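Local coordinates for CurH (Lyngbya majuscula, PDB 3KG7), which serves as the dehydratase domain of a curacin polyketide synthase module, probably removing water from a beta-hydroxyacyl intermediate to leave a carbon-carbon double bond, at residues C[99-104]-C[122-127]; C[70-75]-C[228-233]; C[21-26]-C[91-96]. All blocks are in the same frame, centred on the assembly; numbering follows the deposited sequence.

Contact 1: residues C[99-104]-C[122-127]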
loop_
_atom_site.group_PDB
_atom_site.type_symbol
_atom_site.label_atom_id
_atom_site.label_comp_id
_atom_site.label_asym_id
_atom_site.label_seq_id
_atom_site.Cartn_x
_atom_site.Cartn_y
_atom_site.Cartn_z
ATOM N N GLY C 99 -14.674 12.362 -11.888
ATOM C CA GLY C 99 -13.669 12.954 -11.016
ATOM C C GLY C 99 -13.902 12.730 -9.535
ATOM O O GLY C 99 -13.238 13.351 -8.711
ATOM N N LYS C 100 -14.853 11.855 -9.203
ATOM C CA LYS C 100 -15.143 11.461 -7.823
ATOM C C LYS C 100 -14.127 10.431 -7.326
ATOM O O LYS C 100 -13.664 9.584 -8.094
ATOM C CB LYS C 100 -16.524 10.810 -7.724
ATOM C CG LYS C 100 -17.715 11.685 -8.045
ATOM C CD LYS C 100 -18.988 10.995 -7.598
ATOM C CE LYS C 100 -20.177 11.400 -8.449
ATOM N NZ LYS C 100 -20.815 12.638 -7.945
ATOM N N GLN C 101 -13.794 10.499 -6.036
ATOM C CA GLN C 101 -12.882 9.535 -5.413
ATOM C C GLN C 101 -13.649 8.688 -4.406
ATOM O O GLN C 101 -14.187 9.204 -3.418
ATOM C CB GLN C 101 -11.716 10.237 -4.702
ATOM C CG GLN C 101 -10.783 11.041 -5.593
ATOM C CD GLN C 101 -9.971 12.071 -4.806
ATOM O OE1 GLN C 101 -8.780 11.871 -4.531
ATOM N NE2 GLN C 101 -10.617 13.170 -4.427
ATOM N N PHE C 102 -13.709 7.390 -4.665
ATOM C CA PHE C 102 -14.345 6.461 -3.741
ATOM C C PHE C 102 -13.409 6.218 -2.553
ATOM O O PHE C 102 -12.184 6.167 -2.716
ATOM C CB PHE C 102 -14.687 5.156 -4.461
ATOM C CG PHE C 102 -15.625 4.270 -3.704
ATOM C CD1 PHE C 102 -16.819 4.769 -3.190
ATOM C CD2 PHE C 102 -15.327 2.918 -3.518
ATOM C CE1 PHE C 102 -17.690 3.937 -2.483
ATOM C CE2 PHE C 102 -16.194 2.080 -2.824
ATOM C CZ PHE C 102 -17.376 2.587 -2.305
ATOM N N VAL C 103 -13.983 6.109 -1.360
ATOM C CA VAL C 103 -13.207 5.866 -0.145
ATOM C C VAL C 103 -13.840 4.714 0.615
ATOM O O VAL C 103 -15.065 4.644 0.740
ATOM C CB VAL C 103 -13.167 7.117 0.771
ATOM C CG1 VAL C 103 -12.431 6.820 2.081
ATOM C CG2 VAL C 103 -12.527 8.317 0.055
ATOM N N GLU C 104 -13.013 3.800 1.108
ATOM C CA GLU C 104 -13.526 2.724 1.953
ATOM C C GLU C 104 -12.577 2.435 3.109
ATOM O O GLU C 104 -11.362 2.531 2.953
ATOM C CB GLU C 104 -13.857 1.476 1.129
ATOM C CG GLU C 104 -12.749 1.025 0.197
ATOM C CD GLU C 104 -13.203 -0.007 -0.831
ATOM O OE1 GLU C 104 -14.419 -0.115 -1.103
ATOM O OE2 GLU C 104 -12.324 -0.710 -1.378
HETATM N N MSE C 122 -17.678 5.954 1.211
HETATM C CA MSE C 122 -18.162 7.274 0.797
HETATM C C MSE C 122 -17.464 7.738 -0.475
HETATM O O MSE C 122 -16.507 7.109 -0.933
HETATM C CB MSE C 122 -17.969 8.310 1.907
HETATM C CG MSE C 122 -16.522 8.663 2.183
HETATM SE SE MSE C 122 -16.185 9.001 4.074
HETATM C CE MSE C 122 -16.503 7.198 4.760
ATOM N N SER C 123 -17.955 8.837 -1.037
ATOM C CA SER C 123 -17.332 9.466 -2.188
ATOM C C SER C 123 -16.947 10.889 -1.849
ATOM O O SER C 123 -17.738 11.642 -1.260
ATOM C CB SER C 123 -18.272 9.473 -3.391
ATOM O OG SER C 123 -18.211 8.252 -4.118
ATOM N N VAL C 124 -15.717 11.247 -2.203
ATOM C CA VAL C 124 -15.297 12.635 -2.214
ATOM C C VAL C 124 -15.890 13.245 -3.481
ATOM O O VAL C 124 -15.681 12.723 -4.576
ATOM C CB VAL C 124 -13.763 12.728 -2.229
ATOM C CG1 VAL C 124 -13.293 14.181 -2.137
ATOM C CG2 VAL C 124 -13.193 11.920 -1.086
ATOM N N SER C 125 -16.656 14.321 -3.332
ATOM C CA SER C 125 -17.235 15.016 -4.479
ATOM C C SER C 125 -16.134 15.609 -5.367
ATOM O O SER C 125 -15.083 16.002 -4.863
ATOM C CB SER C 125 -18.185 16.115 -3.999
ATOM O OG SER C 125 -18.907 16.692 -5.079
ATOM N N GLU C 126 -16.359 15.653 -6.681
ATOM C CA GLU C 126 -15.399 16.298 -7.587
ATOM C C GLU C 126 -15.558 17.809 -7.534
ATOM O O GLU C 126 -14.738 18.552 -8.079
ATOM C CB GLU C 126 -15.537 15.794 -9.029
ATOM C CG GLU C 126 -16.737 16.336 -9.807
ATOM C CD GLU C 126 -18.012 15.533 -9.593
ATOM O OE1 GLU C 126 -17.953 14.476 -8.925
ATOM O OE2 GLU C 126 -19.075 15.963 -10.100
ATOM N N ASN C 127 -16.624 18.249 -6.869
ATOM C CA ASN C 127 -16.934 19.662 -6.758
ATOM C C ASN C 127 -16.762 20.198 -5.358
ATOM O O ASN C 127 -17.491 19.799 -4.450
ATOM C CB ASN C 127 -18.362 19.949 -7.232
ATOM C CG ASN C 127 -18.444 20.140 -8.716
ATOM O OD1 ASN C 127 -17.928 21.124 -9.249
ATOM N ND2 ASN C 127 -19.090 19.199 -9.402
#
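Lys-100 carries CG anti to its carbonyl carbon (chi1 -65°), runs nearly straight to CE and bends at its last torsion, whereas Glu-126 has CG in the crowded position between N and carbonyl carbon (chi1 76°) and folds at chi2. The two chains therefore cross obliquely, and NZ of Lys-100 comes to 3.5 Å from OE1 of Glu-126 in a long salt bridge. The stronger partner of that ammonium is Glu-69, in a salt bridge of its own; with two carboxylates near, the lysine would probably stay charged. Before it, Gly-99 has a positive phi at which a CB would press on the preceding carbonyl oxygen and approach Glu-126, so glycine suits the turn.

Beyond the loop the chains pair antiparallel. Gln-101 and Val-124 form a hydrogen-bonded pair, with Val-124 N 2.8 Å from Gln-101 O and the return bond from Gln-101 N to Val-124 O longer at 3.3 Å. Val-103 and Met-122 (built as selenomethionine) form the next, Val-103 N reaching Met-122 O at 2.7 Å, nearly along the C=O axis. On this face the beta-branched valines touch through CG2 of Val-103 and CG2 of Val-124, 3.8 Å apart, while CG of Met-122 rests on CB of Val-103; Gln-101 lies side by side with Val-124, pointing the same way, its amide NE2 against CG1 of the valine. On the other face, Ser-123 OG lies in the plane of the Phe-102 ring, off its CD1 edge at 3.9 Å.

Together the segments form the open end of the hairpin of strands 101-109 and 117-124. Val-103, Met-122 and Val-124 pack on Thr-58 of helix 52-62, Phe-102 bonds through its backbone to His-93 of residues 91-96, and Met-122 meets Val-68 and Ile-71 of strand 66-73.

Contact 2: residues C[70-75]-C[228-233]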
loop_
_atom_site.group_PDB
_atom_site.type_symbol
_atom_site.label_atom_id
_atom_site.label_comp_id
_atom_site.label_asym_id
_atom_site.label_seq_id
_atom_site.Cartn_x
_atom_site.Cartn_y
_atom_site.Cartn_z
ATOM N N ASP C 70 -22.721 10.418 -0.097
ATOM C CA ASP C 70 -23.135 9.004 -0.001
ATOM C C ASP C 70 -22.297 8.214 1.002
ATOM O O ASP C 70 -21.643 7.223 0.654
ATOM C CB ASP C 70 -23.121 8.327 -1.373
ATOM C CG ASP C 70 -23.942 9.079 -2.398
ATOM O OD1 ASP C 70 -23.416 10.045 -2.999
ATOM O OD2 ASP C 70 -25.116 8.696 -2.601
ATOM N N ILE C 71 -22.321 8.681 2.246
ATOM C CA ILE C 71 -21.557 8.079 3.325
ATOM C C ILE C 71 -22.391 6.982 3.961
ATOM O O ILE C 71 -23.549 7.209 4.314
ATOM C CB ILE C 71 -21.164 9.121 4.402
ATOM C CG1 ILE C 71 -20.363 10.274 3.776
ATOM C CG2 ILE C 71 -20.361 8.449 5.524
ATOM C CD1 ILE C 71 -20.416 11.576 4.566
ATOM N N ASN C 72 -21.808 5.790 4.074
ATOM C CA ASN C 72 -22.447 4.680 4.786
ATOM C C ASN C 72 -21.543 4.057 5.839
ATOM O O ASN C 72 -20.326 3.909 5.637
ATOM C CB ASN C 72 -22.909 3.586 3.827
ATOM C CG ASN C 72 -23.687 4.129 2.650
ATOM O OD1 ASN C 72 -23.117 4.782 1.766
ATOM N ND2 ASN C 72 -24.988 3.848 2.618
ATOM N N PHE C 73 -22.141 3.700 6.967
ATOM C CA PHE C 73 -21.426 2.966 7.997
ATOM C C PHE C 73 -21.975 1.556 8.075
ATOM O O PHE C 73 -23.187 1.347 8.173
ATOM C CB PHE C 73 -21.532 3.653 9.354
ATOM C CG PHE C 73 -21.386 5.136 9.286
ATOM C CD1 PHE C 73 -20.192 5.713 8.865
ATOM C CD2 PHE C 73 -22.450 5.966 9.641
ATOM C CE1 PHE C 73 -20.061 7.093 8.790
ATOM C CE2 PHE C 73 -22.325 7.360 9.571
ATOM C CZ PHE C 73 -21.128 7.922 9.148
ATOM N N GLN C 74 -21.066 0.594 8.006
ATOM C CA GLN C 74 -21.404 -0.810 8.132
ATOM C C GLN C 74 -21.178 -1.222 9.593
ATOM O O GLN C 74 -21.689 -0.567 10.512
ATOM C CB GLN C 74 -20.567 -1.637 7.147
ATOM C CG GLN C 74 -20.828 -1.328 5.663
ATOM C CD GLN C 74 -20.229 0.001 5.199
ATOM O OE1 GLN C 74 -19.020 0.205 5.257
ATOM N NE2 GLN C 74 -21.080 0.904 4.724
ATOM N N GLN C 75 -20.419 -2.291 9.826
ATOM C CA GLN C 75 -20.143 -2.697 11.205
ATOM C C GLN C 75 -19.149 -1.742 11.876
ATOM O O GLN C 75 -18.241 -1.215 11.224
ATOM C CB GLN C 75 -19.710 -4.163 11.315
ATOM C CG GLN C 75 -18.988 -4.732 10.103
ATOM C CD GLN C 75 -19.053 -6.256 10.055
ATOM O OE1 GLN C 75 -19.569 -6.907 10.978
ATOM N NE2 GLN C 75 -18.531 -6.835 8.975
ATOM N N PRO C 228 -25.367 5.708 14.104
ATOM C CA PRO C 228 -25.250 6.353 12.801
ATOM C C PRO C 228 -25.210 5.314 11.685
ATOM O O PRO C 228 -24.490 4.323 11.784
ATOM C CB PRO C 228 -23.917 7.096 12.900
ATOM C CG PRO C 228 -23.774 7.402 14.350
ATOM C CD PRO C 228 -24.373 6.223 15.065
ATOM N N TRP C 229 -25.992 5.542 10.636
ATOM C CA TRP C 229 -26.161 4.551 9.579
ATOM C C TRP C 229 -25.764 5.063 8.193
ATOM O O TRP C 229 -25.157 4.337 7.399
ATOM C CB TRP C 229 -27.600 4.029 9.580
ATOM C CG TRP C 229 -27.886 3.027 8.502
ATOM C CD1 TRP C 229 -27.147 1.915 8.192
ATOM C CD2 TRP C 229 -28.999 3.035 7.599
ATOM N NE1 TRP C 229 -27.729 1.239 7.146
ATOM C CE2 TRP C 229 -28.866 1.903 6.763
ATOM C CE3 TRP C 229 -30.093 3.893 7.410
ATOM C CZ2 TRP C 229 -29.790 1.604 5.752
ATOM C CZ3 TRP C 229 -31.010 3.596 6.402
ATOM C CH2 TRP C 229 -30.852 2.459 5.589
ATOM N N ARG C 230 -26.133 6.304 7.897
ATOM C CA ARG C 230 -25.693 6.966 6.675
ATOM C C ARG C 230 -25.802 8.484 6.778
ATOM O O ARG C 230 -26.571 9.014 7.589
ATOM C CB ARG C 230 -26.431 6.428 5.434
ATOM C CG ARG C 230 -27.873 6.877 5.268
ATOM C CD ARG C 230 -28.453 6.382 3.945
ATOM N NE ARG C 230 -29.919 6.333 3.984
ATOM C CZ ARG C 230 -30.699 5.818 3.033
ATOM N NH1 ARG C 230 -30.183 5.292 1.926
ATOM N NH2 ARG C 230 -32.012 5.832 3.191
ATOM N N VAL C 231 -25.004 9.166 5.959
ATOM C CA VAL C 231 -25.007 10.622 5.850
ATOM C C VAL C 231 -25.052 10.977 4.369
ATOM O O VAL C 231 -24.197 10.537 3.600
ATOM C CB VAL C 231 -23.737 11.249 6.487
ATOM C CG1 VAL C 231 -23.709 12.766 6.277
ATOM C CG2 VAL C 231 -23.655 10.920 7.966
ATOM N N LYS C 232 -26.048 11.760 3.969
ATOM C CA LYS C 232 -26.197 12.150 2.573
ATOM C C LYS C 232 -24.993 12.958 2.098
ATOM O O LYS C 232 -24.328 12.570 1.144
ATOM C CB LYS C 232 -27.500 12.931 2.377
ATOM C CG LYS C 232 -27.657 13.606 1.012
ATOM C CD LYS C 232 -28.165 12.657 -0.072
ATOM C CE LYS C 232 -28.200 13.367 -1.418
ATOM N NZ LYS C 232 -29.017 12.625 -2.408
ATOM N N GLU C 233 -24.712 14.065 2.780
ATOM C CA GLU C 233 -23.605 14.944 2.408
ATOM C C GLU C 233 -22.980 15.587 3.637
ATOM O O GLU C 233 -23.664 15.857 4.629
ATOM C CB GLU C 233 -24.064 16.014 1.396
ATOM C CG GLU C 233 -23.022 17.094 1.073
ATOM C CD GLU C 233 -22.824 17.327 -0.428
ATOM O OE1 GLU C 233 -23.064 16.386 -1.218
ATOM O OE2 GLU C 233 -22.405 18.442 -0.820
#
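Phe-73 is the residue most covered by the opposite strand, with CG anti to its carbonyl carbon (chi1 -42°) so that the ring swings across to that strand. Its CE2 meets CB of Pro-228 at 3.7 Å, the backbone N of Trp-229 lies at the ring edge in its plane, and CZ touches CG2 of Val-231 at 4.1 Å. Val-231 is shared: its CB also packs on CD1 of Ile-71, 3.9 Å away, the two branched side chains lying side by side and pointing the same way.

Backbone bonds set this register. Ile-71 and Val-231 form an antiparallel hydrogen-bonded pair, with Val-231 N 2.9 Å from Ile-71 O and Ile-71 N 3.0 Å from Val-231 O. Phe-73 N gives an almost straight bond (177°) to Trp-229 O, though it sits well above the carbonyl plane. Where both chains turn a corner, Asp-70 N reaches Lys-232 O at 3.0 Å.

Farther out, Trp-229 and Arg-230 form a classic beta bulge opposite Thr-282, and CH2 of the indole lies over the centre of the Arg-230 guanidinium, 4.1 Å from its plane. Lys-284 makes a cation-pi contact with the same indole. Ile-278 and Phe-281 support Val-231, and Met-122 supports Ile-71.

Strands 66-73 and 225-236 come from the two hotdog units, so this pairing is a seam of the double hotdog. It rests on main-chain bonds and buried hydrocarbon; Asp-70 and Lys-232 carry opposite charges that do not touch, and ionisation would probably matter little to the join.

Contact 3: residues C[21-26]-C[91-96]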
loop_
_atom_site.group_PDB
_atom_site.type_symbol
_atom_site.label_atom_id
_atom_site.label_comp_id
_atom_site.label_asym_id
_atom_site.label_seq_id
_atom_site.Cartn_x
_atom_site.Cartn_y
_atom_site.Cartn_z
ATOM N N THR C 21 -2.043 1.669 -9.629
ATOM C CA THR C 21 -3.418 2.144 -9.762
ATOM C C THR C 21 -3.586 3.662 -9.627
ATOM O O THR C 21 -4.545 4.242 -10.151
ATOM C CB THR C 21 -4.285 1.518 -8.661
ATOM O OG1 THR C 21 -3.841 1.997 -7.389
ATOM C CG2 THR C 21 -4.181 -0.008 -8.675
ATOM N N GLY C 22 -2.667 4.297 -8.905
ATOM C CA GLY C 22 -2.831 5.687 -8.492
ATOM C C GLY C 22 -3.764 5.773 -7.290
ATOM O O GLY C 22 -4.416 6.792 -7.060
ATOM N N GLN C 23 -3.847 4.686 -6.530
ATOM C CA GLN C 23 -4.602 4.690 -5.291
ATOM C C GLN C 23 -3.722 5.179 -4.159
ATOM O O GLN C 23 -2.507 5.279 -4.311
ATOM C CB GLN C 23 -5.115 3.288 -4.953
ATOM C CG GLN C 23 -6.359 2.875 -5.712
ATOM C CD GLN C 23 -6.509 1.362 -5.824
ATOM O OE1 GLN C 23 -5.552 0.602 -5.630
ATOM N NE2 GLN C 23 -7.717 0.919 -6.156
ATOM N N THR C 24 -4.343 5.480 -3.024
ATOM C CA THR C 24 -3.635 5.850 -1.817
ATOM C C THR C 24 -4.202 5.049 -0.654
ATOM O O THR C 24 -5.423 5.005 -0.450
ATOM C CB THR C 24 -3.809 7.351 -1.534
ATOM O OG1 THR C 24 -3.462 8.097 -2.706
ATOM C CG2 THR C 24 -2.911 7.800 -0.403
ATOM N N ILE C 25 -3.324 4.386 0.092
ATOM C CA ILE C 25 -3.748 3.666 1.292
ATOM C C ILE C 25 -3.166 4.368 2.489
ATOM O O ILE C 25 -1.979 4.673 2.507
ATOM C CB ILE C 25 -3.271 2.188 1.348
ATOM C CG1 ILE C 25 -3.594 1.443 0.064
ATOM C CG2 ILE C 25 -3.932 1.436 2.508
ATOM C CD1 ILE C 25 -2.858 0.120 -0.043
ATOM N N TYR C 26 -4.011 4.624 3.481
ATOM C CA TYR C 26 -3.559 5.054 4.782
ATOM C C TYR C 26 -3.729 3.904 5.772
ATOM O O TYR C 26 -4.849 3.484 6.074
ATOM C CB TYR C 26 -4.336 6.281 5.222
ATOM C CG TYR C 26 -4.195 7.469 4.286
ATOM C CD1 TYR C 26 -3.235 8.465 4.526
ATOM C CD2 TYR C 26 -5.029 7.608 3.164
ATOM C CE1 TYR C 26 -3.101 9.560 3.676
ATOM C CE2 TYR C 26 -4.901 8.707 2.304
ATOM C CZ TYR C 26 -3.936 9.676 2.571
ATOM O OH TYR C 26 -3.802 10.762 1.731
HETATM N N MSE C 91 -8.828 3.311 2.189
HETATM C CA MSE C 91 -8.444 3.220 0.792
HETATM C C MSE C 91 -9.095 4.352 -0.011
HETATM O O MSE C 91 -10.326 4.466 -0.078
HETATM C CB MSE C 91 -8.812 1.829 0.261
HETATM C CG MSE C 91 -8.586 1.588 -1.232
HETATM SE SE MSE C 91 -6.707 1.387 -1.778
HETATM C CE MSE C 91 -6.917 -0.235 -2.861
ATOM N N LEU C 92 -8.257 5.205 -0.587
ATOM C CA LEU C 92 -8.721 6.340 -1.377
ATOM C C LEU C 92 -8.500 6.018 -2.838
ATOM O O LEU C 92 -7.362 5.981 -3.315
ATOM C CB LEU C 92 -7.969 7.609 -0.973
ATOM C CG LEU C 92 -8.089 8.896 -1.783
ATOM C CD1 LEU C 92 -9.441 9.522 -1.560
ATOM C CD2 LEU C 92 -6.999 9.855 -1.369
ATOM N N HIS C 93 -9.590 5.770 -3.550
ATOM C CA HIS C 93 -9.471 5.314 -4.924
ATOM C C HIS C 93 -9.061 6.414 -5.872
ATOM O O HIS C 93 -9.184 7.603 -5.566
ATOM C CB HIS C 93 -10.748 4.629 -5.386
ATOM C CG HIS C 93 -11.017 3.350 -4.674
ATOM N ND1 HIS C 93 -11.749 3.291 -3.510
ATOM C CD2 HIS C 93 -10.631 2.083 -4.943
ATOM C CE1 HIS C 93 -11.820 2.036 -3.099
ATOM N NE2 HIS C 93 -11.147 1.283 -3.950
ATOM N N THR C 94 -8.536 6.018 -7.019
ATOM C CA THR C 94 -8.150 6.984 -8.026
ATOM C C THR C 94 -9.430 7.588 -8.626
ATOM O O THR C 94 -10.435 6.889 -8.817
ATOM C CB THR C 94 -7.198 6.342 -9.072
ATOM O OG1 THR C 94 -6.768 7.330 -10.015
ATOM C CG2 THR C 94 -7.853 5.154 -9.793
ATOM N N ALA C 95 -9.411 8.893 -8.878
ATOM C CA ALA C 95 -10.607 9.598 -9.356
ATOM C C ALA C 95 -11.154 8.965 -10.631
ATOM O O ALA C 95 -10.391 8.537 -11.504
ATOM C CB ALA C 95 -10.306 11.059 -9.577
ATOM N N ASP C 96 -12.479 8.900 -10.723
ATOM C CA ASP C 96 -13.147 8.307 -11.877
ATOM C C ASP C 96 -13.376 9.322 -13.012
ATOM O O ASP C 96 -12.811 10.417 -12.998
ATOM C CB ASP C 96 -14.455 7.623 -11.439
ATOM C CG ASP C 96 -15.498 8.602 -10.899
ATOM O OD1 ASP C 96 -16.216 8.244 -9.951
ATOM O OD2 ASP C 96 -15.630 9.722 -11.427
#
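Strands 24-30 and 86-92 are antiparallel neighbours in the first hotdog unit, and this contact lies toward one end of that pairing. Thr-24 and Leu-92 form a hydrogen-bonded pair: Leu-92 N reaches Thr-24 O at 2.8 Å, nearly along the C=O axis, and Thr-24 N reaches Leu-92 O at 3.1 Å. CD2 of Leu-92 lies beside CB of Thr-24.

Residues 21-23 form an ST turn, in which Thr-21 OG1 accepts from Gln-23 N at 2.8 Å, and Gly-22 takes the positive phi between them. The same hydroxyl gives a weak bond to Gln-23 OE1, consistent with the amide being turned with its oxygen toward Thr-21. Gln-23 stretches out beyond CG, its amide crossing the tip of Met-91 (built as selenomethionine) with CD 3.4 Å from CE. NE2 comes 3.4 Å from CD2 of His-93, with amide and imidazole planes 72° apart. An alanine in place of Gln-23 would remove the amide, and with it the weak tie to Thr-21 and the contacts with Met-91 CE and the His-93 ring, and would probably loosen the packing at this edge.

Met-91, bent at chi2 and chi3, sets its CG over one face of the His-93 ring, toward the rim, and its SE 3.6 Å from CG1 of Ile-25. The flexible, apolar chain suits this spot against the dimer partner: Met-91 packs on Ser-20 of the second subunit, and Ile-25 on Leu-18 of that subunit.

The three contacts lie along one run of antiparallel strands ordered 24-30, 86-92, 101-109, 117-124, 66-73 and 225-236. Contact 3 joins the first two, contact 1 the fourth to the third, and contact 2 the last two. Centres of contacts 1 and 3 are about 10 Å apart, those of contacts 1 and 2 about 14 Å, and those of contacts 2 and 3 about 20 Å. Along the chain, contact 3 closes before contact 1 opens; contact 1 is nested within the loop closed by contact 2, whose segments alternate with those of contact 3. The path thus leads from the subunit interface, through the first hotdog, to its junction with the second.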